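Local coordinates for protein 2,5-dihydroxypyridine 5,6-dioxygenase (Pseudomonas putida KT2440, PDB 7CUP) that catalyses the iron-dependent, oxygen-consuming ring cleavage of 2,5-dihydroxypyridine between carbons 5 and 6 to give N-formylmaleamate in aerobic nicotinate degradation, at residues I263-W268 with L300-P305. Residues are numbered along the deposited sequence; the frame is centred on the assembly and turned at random.
With FE (Fe (III) ion), chain G.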
ATOM      1  N   ILE A 263      24.844 -33.549 -18.924  1.00 30.29           N
ATOM      2  CA  ILE A 263      23.882 -33.024 -19.915  1.00 29.49           C
ATOM      3  C   ILE A 263      22.495 -33.551 -19.569  1.00 34.24           C
ATOM      4  O   ILE A 263      22.322 -34.785 -19.368  1.00 30.94           O
ATOM      5  CB  ILE A 263      24.281 -33.360 -21.346  1.00 28.70           C
ATOM      6  CG1 ILE A 263      25.687 -32.847 -21.668  1.00 34.31           C
ATOM      7  CG2 ILE A 263      23.255 -32.805 -22.312  1.00 28.98           C
ATOM      8  CD1 ILE A 263      25.869 -31.327 -21.550  1.00 34.55           C
ATOM      9  N   SER A 264      21.545 -32.621 -19.466  1.00 34.92           N
ATOM     10  CA  SER A 264      20.121 -32.894 -19.164  1.00 33.88           C
ATOM     11  C   SER A 264      19.333 -32.804 -20.469  1.00 32.84           C
ATOM     12  O   SER A 264      19.585 -33.603 -21.367  1.00 32.21           O
ATOM     13  CB  SER A 264      19.616 -31.966 -18.083  1.00 37.97           C
ATOM     14  OG  SER A 264      19.919 -32.519 -16.807  1.00 48.77           O
ATOM     15  N   HIS A 265      18.391 -31.877 -20.596  1.00 30.77           N
ATOM     16  CA  HIS A 265      17.435 -31.919 -21.721  1.00 30.20           C
ATOM     17  C   HIS A 265      18.092 -31.305 -22.954  1.00 28.93           C
ATOM     18  O   HIS A 265      19.037 -30.496 -22.811  1.00 30.76           O
ATOM     19  CB  HIS A 265      16.073 -31.341 -21.313  1.00 33.91           C
ATOM     20  CG  HIS A 265      16.086 -29.912 -20.911  1.00 36.00           C
ATOM     21  ND1 HIS A 265      16.055 -28.890 -21.838  1.00 42.89           N
ATOM     22  CD2 HIS A 265      16.097 -29.338 -19.692  1.00 36.50           C
ATOM     23  CE1 HIS A 265      16.062 -27.730 -21.209  1.00 40.12           C
ATOM     24  NE2 HIS A 265      16.094 -27.983 -19.892  1.00 40.19           N
ATOM     25  N   ILE A 266      17.636 -31.735 -24.126  1.00 25.97           N
ATOM     26  CA  ILE A 266      18.187 -31.349 -25.449  1.00 28.59           C
ATOM     27  C   ILE A 266      16.975 -31.246 -26.345  1.00 26.93           C
ATOM     28  O   ILE A 266      16.097 -32.098 -26.208  1.00 30.40           O
ATOM     29  CB  ILE A 266      19.228 -32.394 -25.917  1.00 32.07           C
ATOM     30  CG1 ILE A 266      18.688 -33.821 -25.841  1.00 34.28           C
ATOM     31  CG2 ILE A 266      20.499 -32.280 -25.105  1.00 30.53           C
ATOM     32  CD1 ILE A 266      19.587 -34.843 -26.513  1.00 37.64           C
ATOM     33  N   GLY A 267      16.863 -30.205 -27.145  1.00 24.18           N
ATOM     34  CA  GLY A 267      15.641 -30.014 -27.931  1.00 24.19           C
ATOM     35  C   GLY A 267      15.769 -28.811 -28.824  1.00 23.81           C
ATOM     36  O   GLY A 267      16.885 -28.312 -28.980  1.00 26.10           O
ATOM     37  N   TRP A 268      14.668 -28.348 -29.390  1.00 25.45           N
ATOM     38  CA  TRP A 268      14.706 -27.181 -30.296  1.00 27.08           C
ATOM     39  C   TRP A 268      13.446 -26.332 -30.126  1.00 25.46           C
ATOM     40  O   TRP A 268      12.455 -26.832 -29.583  1.00 24.79           O
ATOM     41  CB  TRP A 268      14.983 -27.625 -31.741  1.00 27.63           C
ATOM     42  CG  TRP A 268      13.899 -28.372 -32.450  1.00 28.99           C
ATOM     43  CD1 TRP A 268      12.997 -27.846 -33.321  1.00 29.58           C
ATOM     44  CD2 TRP A 268      13.618 -29.783 -32.395  1.00 29.14           C
ATOM     45  NE1 TRP A 268      12.153 -28.819 -33.780  1.00 30.65           N
ATOM     46  CE2 TRP A 268      12.524 -30.019 -33.251  1.00 28.51           C
ATOM     47  CE3 TRP A 268      14.188 -30.863 -31.722  1.00 31.30           C
ATOM     48  CZ2 TRP A 268      11.992 -31.290 -33.466  1.00 29.88           C
ATOM     49  CZ3 TRP A 268      13.641 -32.117 -31.900  1.00 32.02           C
ATOM     50  CH2 TRP A 268      12.565 -32.325 -32.767  1.00 30.62           C
ATOM     51  N   LEU A 300      18.502 -26.042 -27.745  1.00 25.65           N
ATOM     52  CA  LEU A 300      18.537 -25.773 -26.295  1.00 27.85           C
ATOM     53  C   LEU A 300      19.007 -27.037 -25.619  1.00 26.86           C
ATOM     54  O   LEU A 300      18.305 -28.059 -25.732  1.00 28.15           O
ATOM     55  CB  LEU A 300      17.138 -25.389 -25.805  1.00 27.28           C
ATOM     56  CG  LEU A 300      17.037 -25.084 -24.314  1.00 28.35           C
ATOM     57  CD1 LEU A 300      17.892 -23.873 -23.940  1.00 26.99           C
ATOM     58  CD2 LEU A 300      15.581 -24.857 -23.920  1.00 27.28           C
ATOM     59  N   PHE A 301      20.116 -26.949 -24.909  1.00 26.11           N
ATOM     60  CA  PHE A 301      20.514 -28.021 -23.979  1.00 26.86           C
ATOM     61  C   PHE A 301      20.595 -27.450 -22.574  1.00 28.20           C
ATOM     62  O   PHE A 301      20.651 -26.223 -22.405  1.00 28.94           O
ATOM     63  CB  PHE A 301      21.825 -28.690 -24.390  1.00 25.59           C
ATOM     64  CG  PHE A 301      23.059 -27.842 -24.328  1.00 24.32           C
ATOM     65  CD1 PHE A 301      23.309 -26.891 -25.304  1.00 25.52           C
ATOM     66  CD2 PHE A 301      23.984 -28.016 -23.311  1.00 24.99           C
ATOM     67  CE1 PHE A 301      24.459 -26.120 -25.253  1.00 23.21           C
ATOM     68  CE2 PHE A 301      25.136 -27.247 -23.270  1.00 24.32           C
ATOM     69  CZ  PHE A 301      25.369 -26.306 -24.243  1.00 25.46           C
ATOM     70  N   SER A 302      20.637 -28.366 -21.620  1.00 26.39           N
ATOM     71  CA  SER A 302      20.642 -28.058 -20.185  1.00 30.17           C
ATOM     72  C   SER A 302      21.686 -28.932 -19.481  1.00 30.20           C
ATOM     73  O   SER A 302      22.134 -29.943 -20.080  1.00 27.41           O
ATOM     74  CB  SER A 302      19.254 -28.235 -19.622  1.00 29.59           C
ATOM     75  OG  SER A 302      19.277 -27.958 -18.232  1.00 36.54           O
ATOM     76  N   THR A 303      22.045 -28.540 -18.257  1.00 29.25           N
ATOM     77  CA  THR A 303      23.041 -29.235 -17.412  1.00 30.02           C
ATOM     78  C   THR A 303      22.451 -29.466 -16.022  1.00 31.55           C
ATOM     79  O   THR A 303      21.537 -28.710 -15.626  1.00 29.76           O
ATOM     80  CB  THR A 303      24.345 -28.442 -17.332  1.00 29.16           C
ATOM     81  OG1 THR A 303      24.132 -27.275 -16.530  1.00 30.48           O
ATOM     82  CG2 THR A 303      24.876 -28.081 -18.702  1.00 31.58           C
ATOM     83  N   GLY A 304      22.983 -30.467 -15.319  1.00 32.66           N
ATOM     84  CA  GLY A 304      22.702 -30.742 -13.905  1.00 32.56           C
ATOM     85  C   GLY A 304      21.599 -31.786 -13.744  1.00 37.57           C
ATOM     86  O   GLY A 304      21.671 -32.866 -14.327  1.00 36.07           O
ATOM     87  N   PRO A 305      20.549 -31.474 -12.952  1.00 40.42           N
ATOM     88  CA  PRO A 305      19.621 -32.488 -12.454  1.00 38.37           C
ATOM     89  C   PRO A 305      18.768 -33.108 -13.566  1.00 37.67           C
ATOM     90  O   PRO A 305      18.478 -32.443 -14.545  1.00 36.90           O
ATOM     91  CB  PRO A 305      18.711 -31.718 -11.482  1.00 38.99           C
ATOM     92  CG  PRO A 305      18.793 -30.265 -11.941  1.00 37.88           C
ATOM     93  CD  PRO A 305      20.185 -30.109 -12.521  1.00 41.84           C
TER
HETATM   94 FE    FE G 401      17.123 -27.157 -18.113  1.00 43.68          FE
HETATM   95  O   HOH W   1      16.112 -28.391 -24.454  1.00 21.47           O
HETATM   96  O   HOH W   2      16.930 -28.897 -16.546  1.00 37.96           O
HETATM   97  O   HOH W   3      15.093 -26.088 -17.806  1.00 30.85           O
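The non-heme iron site of this dioxygenase is built in part on a beta bulge, where His265 and Ser302 of two adjacent antiparallel strands bind the same metal. His265 NE2 lies 2.2 Å from the iron and Ser302 OG 2.3 Å from it; His318, Asp320 and two waters complete the coordination. With OG anti to the backbone N (chi1 179°), the hydroxyl oxygen of Ser302 is put at the iron, and it also hydrogen-bonds to the carbonyl of Leu319 on the next strand. Ser302 CB sits over one face of the His265 imidazole, 3.4 Å from the ring centroid and shifted toward the rim, in a CH-pi contact. At the ring edge, in plane, lie Leu300 CD2 and a water that accepts from His265 ND1 at 2.7 Å and donates to Leu300 O, a water bridge that, with the iron bond at NE2, holds the imidazole against rotation. Between the Ile263–Thr303 and Ile266–Phe301 pairs the register slips by one residue, and both Ser264 and His265 fit opposite Ser302: Ser264 N donates to Ser302 O in a nearly straight bond (171°), while Ser302 N reaches His265 O only weakly. Gly267 and Leu300 form the hydrogen-bonded pair beyond. Past the end of strand 300-303 the chain turns through Gly304, whose positive phi suits glycine, and Ser264 OG donates to Pro305 O at 2.7 Å, approaching from above the carbonyl plane. An alanine at Ser264 would probably leave Pro305 O without this hydroxyl donor and the turn beside the iron-binding strand less firmly held. On the sheet face that carries Ile263, Ile266 and Phe301, the side chains of Ile266 and Phe301 cross at about a right angle, Ile266 CG2 packing 3.9 Å from Phe301 CB.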